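Local coordinates for protein CMP-sialic acid transporter 1 (Zea mays, PDB 6I1R) that probably carries CMP-sialic acid from the cytoplasm into the Golgi, in exchange for CMP, as a member of the nucleotide-sugar transporter family, at residues Q288-L291 with G292-C296. The protein carries 5 engineered substitutions. Residues are numbered along the deposited sequence; the frame is centred on the assembly and turned at random.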
ATOM      1  N   GLN B 288     -20.015  -8.268  17.277  1.00 93.77           N
ATOM      2  CA  GLN B 288     -19.688  -6.838  17.392  1.00 92.25           C
ATOM      3  C   GLN B 288     -20.383  -6.053  16.272  1.00 90.22           C
ATOM      4  O   GLN B 288     -20.819  -4.917  16.480  1.00 89.40           O
ATOM      5  CB  GLN B 288     -18.178  -6.603  17.320  1.00 92.66           C
ATOM      6  CG  GLN B 288     -17.372  -7.386  18.348  1.00 93.74           C
ATOM      7  CD  GLN B 288     -16.699  -8.600  17.755  1.00 94.22           C
ATOM      8  OE1 GLN B 288     -16.101  -8.540  16.684  1.00 94.73           O
ATOM      9  NE2 GLN B 288     -16.792  -9.719  18.454  1.00 96.03           N
ATOM     10  N   LEU B 289     -20.453  -6.659  15.088  1.00 88.13           N
ATOM     11  CA  LEU B 289     -21.190  -6.090  13.961  1.00 87.28           C
ATOM     12  C   LEU B 289     -22.679  -6.014  14.319  1.00 85.72           C
ATOM     13  O   LEU B 289     -23.297  -4.955  14.221  1.00 84.57           O
ATOM     14  CB  LEU B 289     -20.964  -6.965  12.722  1.00 87.63           C
ATOM     15  CG  LEU B 289     -21.673  -6.510  11.446  1.00 87.94           C
ATOM     16  CD1 LEU B 289     -21.097  -5.195  10.944  1.00 88.61           C
ATOM     17  CD2 LEU B 289     -21.585  -7.578  10.368  1.00 88.35           C
ATOM     18  N   PHE B 290     -23.229  -7.152  14.731  1.00 84.17           N
ATOM     19  CA  PHE B 290     -24.632  -7.267  15.138  1.00 83.20           C
ATOM     20  C   PHE B 290     -24.962  -6.177  16.169  1.00 81.55           C
ATOM     21  O   PHE B 290     -25.915  -5.416  15.984  1.00 80.48           O
ATOM     22  CB  PHE B 290     -24.894  -8.691  15.641  1.00 83.93           C
ATOM     23  CG  PHE B 290     -26.160  -8.906  16.432  1.00 84.26           C
ATOM     24  CD1 PHE B 290     -27.405  -8.782  15.835  1.00 84.37           C
ATOM     25  CD2 PHE B 290     -26.103  -9.283  17.767  1.00 85.71           C
ATOM     26  CE1 PHE B 290     -28.564  -9.004  16.564  1.00 85.62           C
ATOM     27  CE2 PHE B 290     -27.262  -9.501  18.494  1.00 86.05           C
ATOM     28  CZ  PHE B 290     -28.491  -9.360  17.892  1.00 85.86           C
ATOM     29  N   LEU B 291     -24.151  -6.081  17.222  1.00 79.28           N
ATOM     30  CA  LEU B 291     -24.423  -5.160  18.332  1.00 78.61           C
ATOM     31  C   LEU B 291     -24.355  -3.708  17.837  1.00 77.08           C
ATOM     32  O   LEU B 291     -25.268  -2.919  18.087  1.00 76.58           O
ATOM     33  CB  LEU B 291     -23.410  -5.401  19.457  1.00 79.20           C
ATOM     34  CG  LEU B 291     -23.461  -6.775  20.124  1.00 79.71           C
ATOM     35  CD1 LEU B 291     -22.353  -6.914  21.158  1.00 80.04           C
ATOM     36  CD2 LEU B 291     -24.820  -7.032  20.759  1.00 79.40           C
ATOM     37  N   GLY B 292     -23.277  -3.370  17.132  1.00 75.21           N
ATOM     38  CA  GLY B 292     -23.064  -2.011  16.628  1.00 73.03           C
ATOM     39  C   GLY B 292     -24.219  -1.515  15.770  1.00 70.79           C
ATOM     40  O   GLY B 292     -24.569  -0.334  15.818  1.00 72.03           O
ATOM     41  N   ILE B 293     -24.810  -2.417  14.987  1.00 67.43           N
ATOM     42  CA  ILE B 293     -25.932  -2.076  14.101  1.00 64.79           C
ATOM     43  C   ILE B 293     -27.156  -1.697  14.945  1.00 63.19           C
ATOM     44  O   ILE B 293     -27.819  -0.701  14.655  1.00 62.30           O
ATOM     45  CB  ILE B 293     -26.236  -3.236  13.128  1.00 64.04           C
ATOM     46  CG1 ILE B 293     -25.159  -3.355  12.047  1.00 63.51           C
ATOM     47  CG2 ILE B 293     -27.624  -3.094  12.518  1.00 64.43           C
ATOM     48  CD1 ILE B 293     -25.163  -4.676  11.313  1.00 63.96           C
ATOM     49  N   ILE B 294     -27.451  -2.491  15.974  1.00 61.73           N
ATOM     50  CA  ILE B 294     -28.630  -2.265  16.823  1.00 60.36           C
ATOM     51  C   ILE B 294     -28.474  -0.925  17.554  1.00 59.33           C
ATOM     52  O   ILE B 294     -29.417  -0.132  17.610  1.00 56.97           O
ATOM     53  CB  ILE B 294     -28.846  -3.439  17.802  1.00 59.65           C
ATOM     54  CG1 ILE B 294     -29.240  -4.720  17.062  1.00 59.93           C
ATOM     55  CG2 ILE B 294     -29.867  -3.075  18.872  1.00 59.52           C
ATOM     56  CD1 ILE B 294     -29.066  -5.984  17.870  1.00 60.21           C
ATOM     57  N   ILE B 295     -27.290  -0.685  18.109  1.00 59.82           N
ATOM     58  CA  ILE B 295     -26.984   0.593  18.758  1.00 61.26           C
ATOM     59  C   ILE B 295     -27.252   1.729  17.765  1.00 63.61           C
ATOM     60  O   ILE B 295     -27.905   2.719  18.102  1.00 63.39           O
ATOM     61  CB  ILE B 295     -25.530   0.620  19.274  1.00 59.62           C
ATOM     62  CG1 ILE B 295     -25.343  -0.303  20.480  1.00 59.08           C
ATOM     63  CG2 ILE B 295     -25.092   2.042  19.590  1.00 59.49           C
ATOM     64  CD1 ILE B 295     -23.941  -0.838  20.633  1.00 59.42           C
ATOM     65  N   CYS B 296     -26.746   1.567  16.547  1.00 66.20           N
ATOM     66  CA  CYS B 296     -26.803   2.620  15.537  1.00 69.40           C
ATOM     67  C   CYS B 296     -28.245   2.825  15.048  1.00 68.57           C
ATOM     68  O   CYS B 296     -28.687   3.965  14.926  1.00 69.20           O
ATOM     69  CB  CYS B 296     -25.858   2.315  14.380  1.00 72.74           C
ATOM     70  SG  CYS B 296     -24.130   2.705  14.760  1.00 80.11           S
TER
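Ile294 reaches back one helical turn and lays its end methyl on the ring of Phe290. Ile294 CB sits 3.6 Å from Leu291 O. Ile294 CG1 passes 3.6 Å from Phe290 O. Ile294 CD1 then meets the Phe290 ring over one face, 3.7 Å from the centroid of that ring and 27° off the normal. This is a CH-pi contact, offset toward the rim at CE1 and CZ. CG1 lies anti to the carbonyl carbon of Ile294 (chi1 -67°), which directs the ethyl branch toward the preceding turn. Phe290 has CG anti to its backbone N, which stands the ring out from the helix where the Ile294 methyl reaches back over it. Ile293 and Leu289 form a looser i to i+4 pair, with Ile293 CD1 3.9 Å from Leu289 CG. Ile295 folds back in the same way as Ile294, but its methyl meets the backbone, with Ile295 CD1 3.5 Å from Leu291 O.

Regular alpha-helical bonds hold the two turns together. Gly292 N donates to Gln288 O at 3.0 Å, and Ile295 N to Leu291 O in a nearly straight bond (176°). Ile293 N bonds to Leu289 O, while the bond from Ile294 N to Phe290 O is weak.

Here the last membrane helix, 287-304, turns different sides to its surroundings. Phe290 and Ile294 are on the surface, consistent with facing lipid. Leu289 packs on Met274 and Ile278 of helix 259-279. Cys296 touches that helix and helix 126-143, and Leu291 and Ile295 also lean on helix 126-143.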